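Local coordinates for protein rhamnosidase B (Bacillus sp., PDB 2OKX) that probably hydrolyses terminal alpha-L-rhamnose residues from glycosides, as a glycoside hydrolase family 78 alpha-L-rhamnosidase, at residues Ala247-Leu252 / Glu298-Val303; Tyr531-Gln536 / Tyr589-Thr594. All coordinates share one frame; numbering follows the deposited sequence.

Overall arrangement
Contact 1 and contact 2 come one after the other along the chain and sit on opposite sides of its centre, with their own centres about 57 Å apart and their nearest atoms about 41 Å apart. They share no helix, strand or sheet. Contact 1 (247-252 with 298-303) pairs strands 240-252 and 297-309 in the beta-rich D2 part of the molecule. Contact 2 (531-536 with 589-594) lays the loop after strand 520-528 against the end of helix 577-590, in the alpha-barrel region expected to carry catalysis. The pair thus samples two building styles of one multidomain enzyme: a backbone-bonded sheet, and a loop packed on helices.

Contact 1: residues Ala247-Leu252 / Glu298-Val303; sequences ATILTL and EHLVLV
Leu250 and His299 face each other as a hydrogen-bonded pair: Leu250 N gives its proton to His299 O over 2.7 Å, and His299 N returns one to Leu250 O over 2.7 Å, the latter bent to 135° at the hydrogen. Two residues on, Val301 N reaches Thr248 O at 3.0 Å with a nearly straight 172° geometry, and Thr248 N closes the ring on Val301 O with a longer 3.3 Å bond. Thr248 OG1, anti to its backbone N (chi1 -169°), bonds Pro336 O, while its methyl lies beside Val301. On the other face Ile249 CD1 presses on Leu300 CD1 at 3.4 Å, and Ala247 CB on Leu302 CD1 at 3.5 Å, both tight; alanine's small side chain suits so close a leucine. Glu298, at the exposed end, runs its extended chain alongside Thr251, with CG 3.4 Å from Thr251 OG1, and carries its carboxylate to a salt bridge with Arg327. Beta-branched and leucine side chains suit the buried strands; Leu250 packs on Leu294 of strand 288-294, which the His299 side chain also touches. This is antiparallel pairing within a beta-sandwich, consistent with the galactose-binding-like clan of domain D2.

Contact 2: residues Tyr531-Gln536 / Tyr589-Thr594; sequences YPVAEQ and YVFGET
Chi1 of -61° sets Phe591 CG, and so the ring, anti to the carbonyl carbon and beside Val533, whose own chi1 of -66° puts CG1 beside its backbone N, near Phe591 CG and Glu593 CG. Val533 CB stands over one ring face in a CH-pi contact, 3.8 Å from the centroid of the Phe591 ring, while Val590 CG2 lies over the opposite face, toward the rim. At the ring edge, near its plane, Ala534 O approaches Phe591 CD1 to 3.4 Å. An alanine in place of Phe591 would probably open a gap between Val533 and Val590. Chi1 of -63° sets Glu593 CG anti to the carbonyl carbon, 3.9 Å from Val533 CG1 and 3.7 Å from Tyr531 CE1; the bend at chi2 turns CD toward Pro532 O. Glutamate suits this place: its aliphatic CB and CG pack against Tyr531 and Val533 while the carboxylate reaches water. A water accepts from Ala534 N at 2.8 Å; its link to Glu593 OE2 is doubtful, since the glutamate is modelled in two conformers and several acceptors compete for the water's two protons. Gly592 suits its positive phi, where a CB would crowd Phe591 O. Glu535 centres an inverse gamma turn and salt-bridges Arg558. The loop before strand 538-541 thus lies against the turn joining helices 577-590 and 595-603 in the six-hairpin glycosidase domain, an (alpha/alpha)6 barrel.

Contact 1: residues Ala247-Leu252 / Glu298-Val303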
loop_
_atom_site.group_PDB
_atom_site.type_symbol
_atom_site.label_atom_id
_atom_site.label_comp_id
_atom_site.label_asym_id
_atom_site.label_seq_id
_atom_site.Cartn_x
_atom_site.Cartn_y
_atom_site.Cartn_z
ATOM N N ALA A 247 1.681 -3.902 -31.505
ATOM C CA ALA A 247 1.248 -4.490 -32.765
ATOM C C ALA A 247 1.489 -5.987 -32.846
ATOM O O ALA A 247 2.487 -6.501 -32.338
ATOM C CB ALA A 247 1.943 -3.790 -33.927
ATOM N N THR A 248 0.559 -6.677 -33.494
ATOM C CA THR A 248 0.657 -8.114 -33.676
ATOM C C THR A 248 -0.147 -8.519 -34.903
ATOM O O THR A 248 -1.112 -7.845 -35.284
ATOM C CB THR A 248 0.099 -8.885 -32.457
ATOM O OG1 THR A 248 0.451 -10.272 -32.566
ATOM C CG2 THR A 248 -1.419 -8.762 -32.395
ATOM N N ILE A 249 0.261 -9.619 -35.524
ATOM C CA ILE A 249 -0.438 -10.130 -36.694
ATOM C C ILE A 249 -1.348 -11.262 -36.244
ATOM O O ILE A 249 -0.881 -12.271 -35.716
ATOM C CB ILE A 249 0.543 -10.677 -37.751
ATOM C CG1 ILE A 249 1.505 -9.576 -38.195
ATOM C CG2 ILE A 249 -0.233 -11.213 -38.946
ATOM C CD1 ILE A 249 0.817 -8.404 -38.861
ATOM N N LEU A 250 -2.647 -11.083 -36.446
ATOM C CA LEU A 250 -3.639 -12.083 -36.077
ATOM C C LEU A 250 -3.992 -12.899 -37.314
ATOM O O LEU A 250 -4.507 -12.356 -38.289
ATOM C CB LEU A 250 -4.899 -11.399 -35.539
ATOM C CG LEU A 250 -6.128 -12.276 -35.296
ATOM C CD1 LEU A 250 -5.812 -13.327 -34.252
ATOM C CD2 LEU A 250 -7.294 -11.408 -34.841
ATOM N N THR A 251 -3.720 -14.200 -37.269
ATOM C CA THR A 251 -4.011 -15.070 -38.402
ATOM C C THR A 251 -5.098 -16.080 -38.074
ATOM O O THR A 251 -4.964 -16.869 -37.136
ATOM C CB THR A 251 -2.758 -15.848 -38.847
ATOM O OG1 THR A 251 -1.695 -14.930 -39.121
ATOM C CG2 THR A 251 -3.052 -16.651 -40.104
ATOM N N LEU A 252 -6.177 -16.044 -38.852
ATOM C CA LEU A 252 -7.292 -16.965 -38.671
ATOM C C LEU A 252 -7.228 -18.078 -39.710
ATOM O O LEU A 252 -7.133 -17.810 -40.908
ATOM C CB LEU A 252 -8.627 -16.234 -38.812
ATOM C CG LEU A 252 -9.147 -15.444 -37.612
ATOM C CD1 LEU A 252 -10.522 -14.882 -37.938
ATOM C CD2 LEU A 252 -9.232 -16.357 -36.398
ATOM N N GLU A 298 -4.604 -13.194 -42.655
ATOM C CA GLU A 298 -3.839 -12.391 -41.719
ATOM C C GLU A 298 -4.433 -11.002 -41.525
ATOM O O GLU A 298 -4.973 -10.411 -42.459
ATOM C CB GLU A 298 -2.394 -12.268 -42.201
ATOM C CG GLU A 298 -1.649 -13.587 -42.224
ATOM C CD GLU A 298 -0.183 -13.423 -42.573
ATOM O OE1 GLU A 298 0.555 -14.426 -42.503
ATOM O OE2 GLU A 298 0.228 -12.295 -42.920
ATOM N N HIS A 299 -4.336 -10.496 -40.299
ATOM C CA HIS A 299 -4.845 -9.170 -39.969
ATOM C C HIS A 299 -3.883 -8.471 -39.022
ATOM O O HIS A 299 -3.422 -9.062 -38.043
ATOM C CB HIS A 299 -6.219 -9.256 -39.302
ATOM C CG HIS A 299 -7.255 -9.950 -40.129
ATOM N ND1 HIS A 299 -7.355 -11.322 -40.198
ATOM C CD2 HIS A 299 -8.242 -9.460 -40.916
ATOM C CE1 HIS A 299 -8.361 -11.648 -40.990
ATOM N NE2 HIS A 299 -8.915 -10.537 -41.439
ATOM N N LEU A 300 -3.577 -7.213 -39.320
ATOM C CA LEU A 300 -2.674 -6.438 -38.488
ATOM C C LEU A 300 -3.497 -5.689 -37.451
ATOM O O LEU A 300 -4.374 -4.896 -37.798
ATOM C CB LEU A 300 -1.876 -5.446 -39.344
ATOM C CG LEU A 300 -0.905 -4.501 -38.626
ATOM C CD1 LEU A 300 0.116 -5.294 -37.828
ATOM C CD2 LEU A 300 -0.200 -3.624 -39.656
ATOM N N VAL A 301 -3.224 -5.961 -36.180
ATOM C CA VAL A 301 -3.938 -5.299 -35.095
ATOM C C VAL A 301 -3.005 -4.278 -34.474
ATOM O O VAL A 301 -1.872 -4.597 -34.111
ATOM C CB VAL A 301 -4.383 -6.307 -34.017
ATOM C CG1 VAL A 301 -5.131 -5.586 -32.896
ATOM C CG2 VAL A 301 -5.271 -7.365 -34.643
ATOM N N LEU A 302 -3.478 -3.043 -34.365
ATOM C CA LEU A 302 -2.671 -1.970 -33.801
ATOM C C LEU A 302 -3.420 -1.329 -32.637
ATOM O O LEU A 302 -4.535 -0.838 -32.800
ATOM C CB LEU A 302 -2.386 -0.918 -34.881
ATOM C CG LEU A 302 -1.048 -0.182 -34.830
ATOM C CD1 LEU A 302 0.069 -1.151 -35.161
ATOM C CD2 LEU A 302 -1.050 0.964 -35.833
ATOM N N VAL A 303 -2.807 -1.347 -31.459
ATOM C CA VAL A 303 -3.424 -0.764 -30.272
ATOM C C VAL A 303 -2.625 0.458 -29.849
ATOM O O VAL A 303 -1.439 0.353 -29.543
ATOM C CB VAL A 303 -3.446 -1.772 -29.096
ATOM C CG1 VAL A 303 -4.108 -1.133 -27.874
ATOM C CG2 VAL A 303 -4.188 -3.043 -29.504
#

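Contact 2: residues Tyr531-Gln536 / Tyr589-Thr594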
loop_
_atom_site.group_PDB
_atom_site.type_symbol
_atom_site.label_atom_id
_atom_site.label_comp_id
_atom_site.label_asym_id
_atom_site.label_seq_id
_atom_site.Cartn_x
_atom_site.Cartn_y
_atom_site.Cartn_z
ATOM N N TYR A 531 2.492 -5.408 12.193
ATOM C CA TYR A 531 3.379 -4.944 13.240
ATOM C C TYR A 531 2.830 -5.642 14.484
ATOM O O TYR A 531 1.630 -5.898 14.567
ATOM C CB TYR A 531 3.270 -3.422 13.379
ATOM C CG TYR A 531 4.246 -2.825 14.364
ATOM C CD1 TYR A 531 3.913 -2.688 15.714
ATOM C CD2 TYR A 531 5.520 -2.429 13.954
ATOM C CE1 TYR A 531 4.825 -2.168 16.629
ATOM C CE2 TYR A 531 6.443 -1.916 14.858
ATOM C CZ TYR A 531 6.090 -1.786 16.191
ATOM O OH TYR A 531 7.000 -1.265 17.083
ATOM N N PRO A 532 3.696 -5.980 15.454
ATOM C CA PRO A 532 3.218 -6.656 16.664
ATOM C C PRO A 532 2.321 -5.780 17.535
ATOM O O PRO A 532 2.804 -4.960 18.312
ATOM C CB PRO A 532 4.512 -7.059 17.370
ATOM C CG PRO A 532 5.456 -5.959 16.981
ATOM C CD PRO A 532 5.156 -5.776 15.507
ATOM N N VAL A 533 1.011 -5.959 17.397
ATOM C CA VAL A 533 0.053 -5.193 18.182
ATOM C C VAL A 533 -0.867 -6.118 18.964
ATOM O O VAL A 533 -1.277 -7.171 18.468
ATOM C CB VAL A 533 -0.837 -4.290 17.286
ATOM C CG1 VAL A 533 -0.001 -3.207 16.633
ATOM C CG2 VAL A 533 -1.539 -5.140 16.226
ATOM N N ALA A 534 -1.175 -5.729 20.195
ATOM C CA ALA A 534 -2.082 -6.490 21.038
ATOM C C ALA A 534 -3.286 -5.571 21.242
ATOM O O ALA A 534 -3.153 -4.352 21.183
ATOM C CB ALA A 534 -1.426 -6.828 22.375
ATOM N N GLU A 535 -4.458 -6.151 21.468
ATOM C CA GLU A 535 -5.660 -5.349 21.640
ATOM C C GLU A 535 -5.738 -4.726 23.024
ATOM O O GLU A 535 -6.687 -4.953 23.775
ATOM C CB GLU A 535 -6.887 -6.214 21.325
ATOM C CG GLU A 535 -6.892 -6.637 19.850
ATOM C CD GLU A 535 -8.132 -7.409 19.411
ATOM O OE1 GLU A 535 -8.289 -7.596 18.191
ATOM O OE2 GLU A 535 -8.938 -7.836 20.261
ATOM N N GLN A 536 -4.730 -3.911 23.339
ATOM C CA GLN A 536 -4.627 -3.256 24.638
ATOM C C GLN A 536 -5.571 -2.086 24.834
ATOM O O GLN A 536 -5.809 -1.659 25.962
ATOM C CB GLN A 536 -3.182 -2.813 24.882
ATOM C CG GLN A 536 -2.209 -3.988 24.908
ATOM C CD GLN A 536 -2.610 -5.051 25.918
ATOM O OE1 GLN A 536 -2.718 -4.778 27.122
ATOM N NE2 GLN A 536 -2.839 -6.268 25.437
ATOM N N TYR A 589 -4.593 5.118 20.617
ATOM C CA TYR A 589 -5.769 4.737 21.385
ATOM C C TYR A 589 -6.172 3.270 21.312
ATOM O O TYR A 589 -6.686 2.729 22.290
ATOM C CB TYR A 589 -6.960 5.622 21.002
ATOM C CG TYR A 589 -6.990 6.940 21.756
ATOM C CD1 TYR A 589 -6.027 7.918 21.524
ATOM C CD2 TYR A 589 -7.961 7.188 22.728
ATOM C CE1 TYR A 589 -6.025 9.117 22.246
ATOM C CE2 TYR A 589 -7.971 8.385 23.454
ATOM C CZ TYR A 589 -7.000 9.341 23.207
ATOM O OH TYR A 589 -7.001 10.522 23.915
ATOM N N VAL A 590 -5.934 2.614 20.182
ATOM C CA VAL A 590 -6.335 1.212 20.066
ATOM C C VAL A 590 -5.243 0.176 20.331
ATOM O O VAL A 590 -5.551 -0.943 20.747
ATOM C CB VAL A 590 -6.968 0.927 18.683
ATOM C CG1 VAL A 590 -8.063 1.952 18.398
ATOM C CG2 VAL A 590 -5.913 0.942 17.601
ATOM N N PHE A 591 -3.980 0.538 20.105
ATOM C CA PHE A 591 -2.872 -0.394 20.331
ATOM C C PHE A 591 -1.809 0.118 21.306
ATOM O O PHE A 591 -1.346 -0.631 22.167
ATOM C CB PHE A 591 -2.200 -0.757 19.004
ATOM C CG PHE A 591 -3.115 -1.437 18.030
ATOM C CD1 PHE A 591 -3.837 -2.561 18.407
ATOM C CD2 PHE A 591 -3.254 -0.952 16.733
ATOM C CE1 PHE A 591 -4.688 -3.198 17.508
ATOM C CE2 PHE A 591 -4.102 -1.580 15.824
ATOM C CZ PHE A 591 -4.820 -2.706 16.214
ATOM N N GLY A 592 -1.415 1.379 21.152
ATOM C CA GLY A 592 -0.420 1.972 22.036
ATOM C C GLY A 592 1.038 1.817 21.629
ATOM O O GLY A 592 1.937 2.050 22.440
ATOM N N GLU A 593 1.297 1.430 20.384
ATOM C CA GLU A 593 2.677 1.261 19.950
ATOM C C GLU A 593 3.332 2.600 19.634
ATOM O O GLU A 593 2.673 3.535 19.167
ATOM C CB GLU A 593 2.739 0.325 18.735
ATOM C CG GLU A 593 2.254 -1.101 19.031
ATOM C CD GLU A 593 2.943 -1.725 20.240
ATOM O OE1 GLU A 593 4.186 -1.809 20.258
ATOM O OE2 GLU A 593 2.242 -2.138 21.183
ATOM N N THR A 594 4.629 2.697 19.903
ATOM C CA THR A 594 5.355 3.937 19.653
ATOM C C THR A 594 6.567 3.790 18.739
ATOM O O THR A 594 6.879 4.701 17.975
ATOM C CB THR A 594 5.832 4.575 20.977
ATOM O OG1 THR A 594 6.618 3.626 21.702
ATOM C CG2 THR A 594 4.641 4.996 21.828
HETATM O O HOH W 1 6.540 -1.949 19.599
HETATM O O HOH W 2 0.060 -3.480 21.431
#